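Local coordinates for protein GDP-perosamine synthase (Caulobacter crescentus, PDB 3BN1) that catalyses the pyridoxal phosphate-dependent transfer of an amino group from L-glutamate to GDP-4-keto-6-deoxy-D-mannose, yielding GDP-perosamine for the O-antigen of lipopolysaccharide, at residues K208-L211 with L212-Q215; R256-V259 with V260-E264; L356-A359 with D360-V364. All coordinates share one frame; numbering follows the deposited sequence.

Contact 1. Residues K208-L211 with L212-Q215; sequences KMRL and LRGQ. With ACT (acetate ion), chain E.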
loop_
_atom_site.group_PDB
_atom_site.type_symbol
_atom_site.label_atom_id
_atom_site.label_comp_id
_atom_site.label_asym_id
_atom_site.label_seq_id
_atom_site.Cartn_x
_atom_site.Cartn_y
_atom_site.Cartn_z
ATOM N N LYS A 208 4.594 7.934 15.941
ATOM C CA LYS A 208 3.499 8.512 15.169
ATOM C C LYS A 208 3.404 7.784 13.817
ATOM O O LYS A 208 2.325 7.580 13.284
ATOM C CB LYS A 208 3.842 9.975 14.892
ATOM C CG LYS A 208 2.860 11.006 15.387
ATOM C CD LYS A 208 3.603 12.276 15.891
ATOM C CE LYS A 208 5.060 12.400 15.383
ATOM N NZ LYS A 208 5.875 13.577 15.870
ATOM N N MET A 209 4.563 7.449 13.253
ATOM C CA MET A 209 4.678 6.735 11.995
ATOM C C MET A 209 4.077 5.348 12.197
ATOM O O MET A 209 3.303 4.905 11.334
ATOM C CB MET A 209 6.142 6.645 11.565
ATOM C CG MET A 209 6.719 7.931 10.932
ATOM S SD MET A 209 8.547 7.824 10.850
ATOM C CE MET A 209 9.024 9.435 10.108
ATOM N N ARG A 210 4.388 4.663 13.311
ATOM C CA ARG A 210 3.767 3.358 13.489
ATOM C C ARG A 210 2.246 3.501 13.708
ATOM O O ARG A 210 1.455 2.675 13.220
ATOM C CB ARG A 210 4.431 2.526 14.595
ATOM C CG ARG A 210 5.941 2.710 14.690
ATOM C CD ARG A 210 6.630 1.433 15.215
ATOM N NE ARG A 210 8.100 1.418 15.085
ATOM C CZ ARG A 210 8.769 0.716 14.167
ATOM N NH1 ARG A 210 10.087 0.801 14.153
ATOM N NH2 ARG A 210 8.154 -0.101 13.295
ATOM N N LEU A 211 1.850 4.575 14.393
ATOM C CA LEU A 211 0.428 4.854 14.610
ATOM C C LEU A 211 -0.339 4.963 13.271
ATOM O O LEU A 211 -1.384 4.309 13.055
ATOM C CB LEU A 211 0.262 6.161 15.392
ATOM C CG LEU A 211 -1.234 6.397 15.728
ATOM C CD1 LEU A 211 -1.903 5.316 16.563
ATOM C CD2 LEU A 211 -1.291 7.730 16.445
ATOM N N LEU A 212 0.173 5.816 12.391
ATOM C CA LEU A 212 -0.465 6.024 11.053
ATOM C C LEU A 212 -0.401 4.822 10.139
ATOM O O LEU A 212 -1.335 4.528 9.408
ATOM C CB LEU A 212 0.226 7.169 10.326
ATOM C CG LEU A 212 0.005 8.552 10.964
ATOM C CD1 LEU A 212 1.114 9.533 10.507
ATOM C CD2 LEU A 212 -1.418 9.108 10.565
ATOM N N ARG A 213 0.715 4.128 10.187
ATOM C CA ARG A 213 0.919 2.941 9.349
ATOM C C ARG A 213 -0.160 1.908 9.612
ATOM O O ARG A 213 -0.636 1.252 8.688
ATOM C CB ARG A 213 2.281 2.317 9.655
ATOM C CG ARG A 213 2.553 1.096 8.740
ATOM C CD ARG A 213 3.875 0.432 9.055
ATOM N NE ARG A 213 3.887 -0.102 10.414
ATOM C CZ ARG A 213 4.918 -0.758 10.968
ATOM N NH1 ARG A 213 6.066 -1.046 10.317
ATOM N NH2 ARG A 213 4.800 -1.138 12.231
ATOM N N GLY A 214 -0.487 1.754 10.891
ATOM C CA GLY A 214 -1.442 0.751 11.376
ATOM C C GLY A 214 -2.865 1.245 11.526
ATOM O O GLY A 214 -3.518 0.999 12.557
ATOM N N GLN A 215 -3.344 1.850 10.433
ATOM C CA GLN A 215 -4.712 2.349 10.322
ATOM C C GLN A 215 -5.059 3.349 11.394
ATOM O O GLN A 215 -6.231 3.557 11.623
ATOM C CB GLN A 215 -5.740 1.240 10.312
ATOM C CG GLN A 215 -5.567 0.258 9.126
ATOM C CD GLN A 215 -6.338 0.655 7.894
ATOM O OE1 GLN A 215 -6.537 1.848 7.666
ATOM N NE2 GLN A 215 -6.926 -0.325 7.187
HETATM C C ACT E . -7.098 -3.721 9.141
HETATM O O ACT E . -6.761 -3.289 7.999
HETATM O OXT ACT E . -6.344 -3.460 10.238
HETATM C CH3 ACT E . -8.377 -4.494 9.305
HETATM O O HOH W 1 1.746 0.058 12.780
#
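Arg210 and Arg213, one turn apart near the C-terminal end of helix 203-213, run their side chains out side by side in the same direction, and their guanidinium groups meet with NH2 of Arg210 3.7 Å from NH2 of Arg213. Glu44 offsets the like charges: its OE2 forms salt bridges with Arg210 NH2 and with Arg213 NH1. The planes are turned 64° apart, and NH2 of Arg213 comes in at the edge of the Arg210 group. Arg213 can be followed outward atom by atom. Its CB rests 3.2 Å from the carbonyl O of Met209, the same oxygen that accepts the backbone N of Arg213 at 2.9 Å. CG and CD continue in an extended line until the chain bends about CG-CD (chi3 63°), a turn that brings NE to a water. That water lies in the guanidinium plane, accepts from NE at 3.2 Å and donates to the carbonyl O of Arg210 at 2.7 Å, tying the side chain back to its own helix. At the tip, NH1 also donates to the carbonyl of Ala58, while Arg210 NH1 reaches that of Ala56. The Arg210 carbonyl has a further partner in Gly214 N, at 3.2 Å, just where the chain leaves helical geometry. Beyond the glycine, Gln215 NE2 donates to an acetate ion, probably from the crystallisation liquor, and to Thr63 OG1 of the second subunit. On the buried side of the helix, Leu212 packs on Leu68 and Val71 of helix 62-72, Met209 spans Ala72 and Ile57, and both arginines lie over Ile57, fastening this helical end to strand 55-59, outermost within this chain in the seven-stranded mixed sheet.

Contact 2. Residues R256-V259 with V260-E264; sequences RERV and VGWYE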
loop_
_atom_site.group_PDB
_atom_site.type_symbol
_atom_site.label_atom_id
_atom_site.label_comp_id
_atom_site.label_asym_id
_atom_site.label_seq_id
_atom_site.Cartn_x
_atom_site.Cartn_y
_atom_site.Cartn_z
ATOM N N ARG A 256 27.664 -5.244 -7.690
ATOM C CA ARG A 256 27.424 -4.014 -8.425
ATOM C C ARG A 256 28.791 -3.295 -8.576
ATOM O O ARG A 256 29.112 -2.778 -9.662
ATOM C CB ARG A 256 26.375 -3.139 -7.688
ATOM C CG ARG A 256 24.998 -3.071 -8.209
ATOM C CD ARG A 256 24.018 -2.573 -7.138
ATOM N NE ARG A 256 22.698 -3.066 -7.518
ATOM C CZ ARG A 256 22.022 -2.571 -8.553
ATOM N NH1 ARG A 256 20.834 -3.051 -8.916
ATOM N NH2 ARG A 256 22.552 -1.549 -9.205
ATOM N N GLU A 257 29.607 -3.258 -7.508
ATOM C CA GLU A 257 30.921 -2.615 -7.628
ATOM C C GLU A 257 31.745 -3.184 -8.790
ATOM O O GLU A 257 32.423 -2.488 -9.520
ATOM C CB GLU A 257 31.744 -2.725 -6.361
ATOM C CG GLU A 257 32.038 -1.398 -5.698
ATOM C CD GLU A 257 32.473 -1.559 -4.223
ATOM O OE1 GLU A 257 32.557 -0.528 -3.518
ATOM O OE2 GLU A 257 32.724 -2.700 -3.748
ATOM N N ARG A 258 31.722 -4.495 -8.914
ATOM C CA ARG A 258 32.497 -5.178 -9.944
ATOM C C ARG A 258 32.038 -4.709 -11.334
ATOM O O ARG A 258 32.828 -4.349 -12.229
ATOM C CB ARG A 258 32.087 -6.645 -9.797
ATOM C CG ARG A 258 33.200 -7.641 -9.860
ATOM C CD ARG A 258 33.119 -8.532 -8.634
ATOM N NE ARG A 258 31.781 -9.077 -8.453
ATOM C CZ ARG A 258 31.287 -9.495 -7.287
ATOM N NH1 ARG A 258 31.997 -9.391 -6.157
ATOM N NH2 ARG A 258 30.057 -9.988 -7.218
ATOM N N VAL A 259 30.710 -4.700 -11.472
ATOM C CA VAL A 259 30.065 -4.326 -12.709
ATOM C C VAL A 259 30.437 -2.906 -13.063
ATOM O O VAL A 259 30.834 -2.600 -14.205
ATOM C CB VAL A 259 28.536 -4.421 -12.589
ATOM C CG1 VAL A 259 27.833 -3.477 -13.689
ATOM C CG2 VAL A 259 28.126 -5.896 -12.725
ATOM N N VAL A 260 30.345 -2.049 -12.053
ATOM C CA VAL A 260 30.681 -0.648 -12.220
ATOM C C VAL A 260 32.147 -0.545 -12.626
ATOM O O VAL A 260 32.554 0.283 -13.450
ATOM C CB VAL A 260 30.521 0.107 -10.839
ATOM C CG1 VAL A 260 31.144 1.504 -10.963
ATOM C CG2 VAL A 260 29.076 0.290 -10.518
ATOM N N GLY A 261 32.960 -1.403 -12.019
ATOM C CA GLY A 261 34.374 -1.350 -12.364
ATOM C C GLY A 261 34.665 -1.704 -13.811
ATOM O O GLY A 261 35.562 -1.146 -14.459
ATOM N N TRP A 262 33.858 -2.605 -14.336
ATOM C CA TRP A 262 34.000 -3.049 -15.719
ATOM C C TRP A 262 33.680 -1.883 -16.638
ATOM O O TRP A 262 34.395 -1.623 -17.604
ATOM C CB TRP A 262 33.076 -4.232 -15.942
ATOM C CG TRP A 262 33.651 -5.443 -15.371
ATOM C CD1 TRP A 262 34.992 -5.719 -15.218
ATOM C CD2 TRP A 262 32.926 -6.587 -14.873
ATOM N NE1 TRP A 262 35.133 -6.951 -14.598
ATOM C CE2 TRP A 262 33.893 -7.506 -14.381
ATOM C CE3 TRP A 262 31.558 -6.927 -14.801
ATOM C CZ2 TRP A 262 33.539 -8.782 -13.873
ATOM C CZ3 TRP A 262 31.206 -8.198 -14.273
ATOM C CH2 TRP A 262 32.210 -9.098 -13.799
ATOM N N TYR A 263 32.628 -1.147 -16.276
ATOM C CA TYR A 263 32.225 0.062 -17.007
ATOM C C TYR A 263 33.339 1.092 -17.036
ATOM O O TYR A 263 33.610 1.655 -18.101
ATOM C CB TYR A 263 30.933 0.682 -16.434
ATOM C CG TYR A 263 29.602 0.130 -16.956
ATOM C CD1 TYR A 263 29.314 0.070 -18.309
ATOM C CD2 TYR A 263 28.631 -0.303 -16.083
ATOM C CE1 TYR A 263 28.096 -0.446 -18.770
ATOM C CE2 TYR A 263 27.410 -0.833 -16.516
ATOM C CZ TYR A 263 27.118 -0.892 -17.855
ATOM O OH TYR A 263 25.882 -1.364 -18.309
ATOM N N GLU A 264 33.982 1.308 -15.893
ATOM C CA GLU A 264 35.015 2.343 -15.733
ATOM C C GLU A 264 36.199 2.050 -16.616
ATOM O O GLU A 264 36.781 2.943 -17.204
ATOM C CB GLU A 264 35.431 2.500 -14.263
ATOM C CG GLU A 264 34.522 3.472 -13.509
ATOM C CD GLU A 264 34.465 4.856 -14.162
ATOM O OE1 GLU A 264 35.564 5.401 -14.434
ATOM O OE2 GLU A 264 33.342 5.389 -14.408
#
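Val259 touches Trp262 and Tyr263 three and four residues ahead, the i to i+3 and i to i+4 spacing of an alpha helix, here the middle of helix 249-266. The valine divides its two methyls between the rings. With CG1 anti to the backbone N (chi1 157°), that methyl runs forward alongside Tyr263 and comes 3.9 Å from CE2, while CG2 turns to the indole and meets CE3 of Trp262 at 4.1 Å. The Val259 and Tyr263 side chains point the same way, whereas Val259 and Trp262 cross at about a right angle. Trp262 has CG anti to its carbonyl carbon (chi1 -78°), which folds the indole back over the preceding turn. Arg258 O consequently lies over one face of the ring, 3.4 Å above its plane and offset toward the rim, and the same oxygen accepts from Trp262 N at 2.9 Å. Arg258 keeps to the aliphatic part of its chain here: CG is its nearest side-chain atom, 4.2 Å from CZ2 of Trp262, and beyond it the chain bends at chi2 and chi3. The aromatic pair joins this helix to helix 358-371, since Trp262 packs on Glu358 and Ile361 and Tyr263 on Ile361 and Val364. Tyr263 also stacks on Tyr290 and gives its hydroxyl a partner in the carbonyl of Pro351. Val260, two residues before Trp262, packs on Phe287 instead, and its CG2 approaches Arg256 O to 3.2 Å.

Contact 3. Residues L356-A359 with D360-V364; sequences LTEA and DIDRV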
loop_
_atom_site.group_PDB
_atom_site.type_symbol
_atom_site.label_atom_id
_atom_site.label_comp_id
_atom_site.label_asym_id
_atom_site.label_seq_id
_atom_site.Cartn_x
_atom_site.Cartn_y
_atom_site.Cartn_z
ATOM N N LEU A 356 24.897 -9.272 -13.745
ATOM C CA LEU A 356 25.677 -8.977 -14.975
ATOM C C LEU A 356 27.114 -9.464 -14.965
ATOM O O LEU A 356 27.823 -9.268 -13.972
ATOM C CB LEU A 356 25.695 -7.479 -15.279
ATOM C CG LEU A 356 24.280 -6.911 -15.324
ATOM C CD1 LEU A 356 24.615 -5.458 -15.316
ATOM C CD2 LEU A 356 23.675 -7.367 -16.705
ATOM N N THR A 357 27.509 -10.093 -16.082
ATOM C CA THR A 357 28.872 -10.599 -16.310
ATOM C C THR A 357 29.725 -9.597 -17.076
ATOM O O THR A 357 29.192 -8.721 -17.745
ATOM C CB THR A 357 28.900 -11.954 -17.103
ATOM O OG1 THR A 357 28.425 -11.786 -18.443
ATOM C CG2 THR A 357 28.045 -12.981 -16.390
ATOM N N GLU A 358 31.041 -9.806 -17.040
ATOM C CA GLU A 358 31.983 -8.964 -17.747
ATOM C C GLU A 358 31.642 -9.038 -19.244
ATOM O O GLU A 358 31.677 -8.035 -19.943
ATOM C CB GLU A 358 33.442 -9.399 -17.494
ATOM C CG GLU A 358 34.348 -8.373 -18.107
ATOM C CD GLU A 358 35.816 -8.635 -17.895
ATOM O OE1 GLU A 358 36.093 -9.588 -17.166
ATOM O OE2 GLU A 358 36.697 -7.918 -18.431
ATOM N N ALA A 359 31.179 -10.204 -19.681
ATOM C CA ALA A 359 30.845 -10.369 -21.092
ATOM C C ALA A 359 29.638 -9.521 -21.443
ATOM O O ALA A 359 29.623 -8.875 -22.481
ATOM C CB ALA A 359 30.600 -11.843 -21.423
ATOM N N ASP A 360 28.652 -9.523 -20.550
ATOM C CA ASP A 360 27.433 -8.727 -20.700
ATOM C C ASP A 360 27.834 -7.264 -20.873
ATOM O O ASP A 360 27.262 -6.547 -21.709
ATOM C CB ASP A 360 26.609 -8.739 -19.410
ATOM C CG ASP A 360 25.942 -10.076 -19.115
ATOM O OD1 ASP A 360 25.812 -10.877 -20.058
ATOM O OD2 ASP A 360 25.513 -10.304 -17.958
ATOM N N ILE A 361 28.774 -6.835 -20.017
ATOM C CA ILE A 361 29.223 -5.466 -20.035
ATOM C C ILE A 361 29.971 -5.236 -21.319
ATOM O O ILE A 361 29.762 -4.230 -21.995
ATOM C CB ILE A 361 30.006 -5.008 -18.796
ATOM C CG1 ILE A 361 29.194 -5.246 -17.501
ATOM C CG2 ILE A 361 30.557 -3.592 -19.025
ATOM C CD1 ILE A 361 27.654 -4.887 -17.628
ATOM N N ASP A 362 30.781 -6.194 -21.725
ATOM C CA ASP A 362 31.442 -6.003 -23.002
ATOM C C ASP A 362 30.412 -5.702 -24.134
ATOM O O ASP A 362 30.588 -4.824 -25.005
ATOM C CB ASP A 362 32.176 -7.305 -23.327
ATOM C CG ASP A 362 33.510 -7.411 -22.615
ATOM O OD1 ASP A 362 34.041 -6.354 -22.211
ATOM O OD2 ASP A 362 34.035 -8.540 -22.464
ATOM N N ARG A 363 29.340 -6.467 -24.094
ATOM C CA ARG A 363 28.237 -6.413 -25.062
ATOM C C ARG A 363 27.551 -5.055 -25.049
ATOM O O ARG A 363 27.334 -4.450 -26.091
ATOM C CB ARG A 363 27.230 -7.495 -24.680
ATOM C CG ARG A 363 26.146 -7.640 -25.712
ATOM C CD ARG A 363 25.372 -8.975 -25.580
ATOM N NE ARG A 363 24.062 -8.845 -26.220
ATOM C CZ ARG A 363 22.927 -9.374 -25.772
ATOM N NH1 ARG A 363 22.901 -10.144 -24.678
ATOM N NH2 ARG A 363 21.817 -9.184 -26.470
ATOM N N VAL A 364 27.265 -4.534 -23.868
ATOM C CA VAL A 364 26.637 -3.218 -23.782
ATOM C C VAL A 364 27.583 -2.182 -24.407
ATOM O O VAL A 364 27.219 -1.278 -25.153
ATOM C CB VAL A 364 26.513 -2.897 -22.262
ATOM C CG1 VAL A 364 26.019 -1.457 -22.011
ATOM C CG2 VAL A 364 25.536 -3.818 -21.673
#
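Thr357 and Asp360 form a capping box at the start of helix 358-371, each side chain bonding to the backbone N of the other. Their side chains cross at a slant, so that OG1 of Thr357 ends 3.1 Å from CG of the Asp360 carboxylate. The threonine occupies the N-cap position, its OG1 set between backbone N and carbonyl carbon (chi1 66°); from there it accepts Asp360 N at 3.1 Å. In return Asp360, with CG anti to its own carbonyl carbon, swings its carboxylate back over the helix start. OD2 takes the backbone N of Thr357 at 2.7 Å in a nearly straight bond of 172°, although the N-H arrives from above the carboxylate plane, 50° out of it. Two amides at the first turn thus gain side-chain acceptors, and the position of the carboxylate at this helix end would probably favour its negative charge. Leu356, just before the cap, lies at about a right angle to both Asp360 and Ile361. Its CD2 branch comes toward Asp360 OD2, while its CD1 branch meets CD1 of Ile361 at 3.9 Å. This gives the box an apolar flank beside its polar bonds, a hydrophobic staple, in which the residue before the N-cap (Leu356) packs on the one four positions beyond that cap (Ile361). The flank continues into helix 249-266, where Leu356 packs on Val259. Lys266 bridges Glu358 and Asp362, its NZ forming salt bridges with Glu358 OE2 and Asp362 OD1. Regular helical bonding follows the cap, and the backbone of the same pair is joined at 2.7 Å from Asp362 N to Glu358 O.

From the N terminus, contact 1 comes first, at the end of helix 203-213 beside the large mixed sheet; contact 2 follows within helix 249-266, and contact 3 opens helix 358-371 near the C terminus. Each is a local contact within a continuous run of chain, so none closes a long loop, and the three follow in series without nesting or crossing. Contact 1 lies across the chain's centre from the others, about 40 Å from contact 2 and 45 Å from contact 3, centre to centre. Contacts 2 and 3 touch: Trp262 CZ3 packs 3.5 Å from Thr357 C, joining helices 249-266 and 358-371, between which the chain forms the four-stranded antiparallel sheet and two helices.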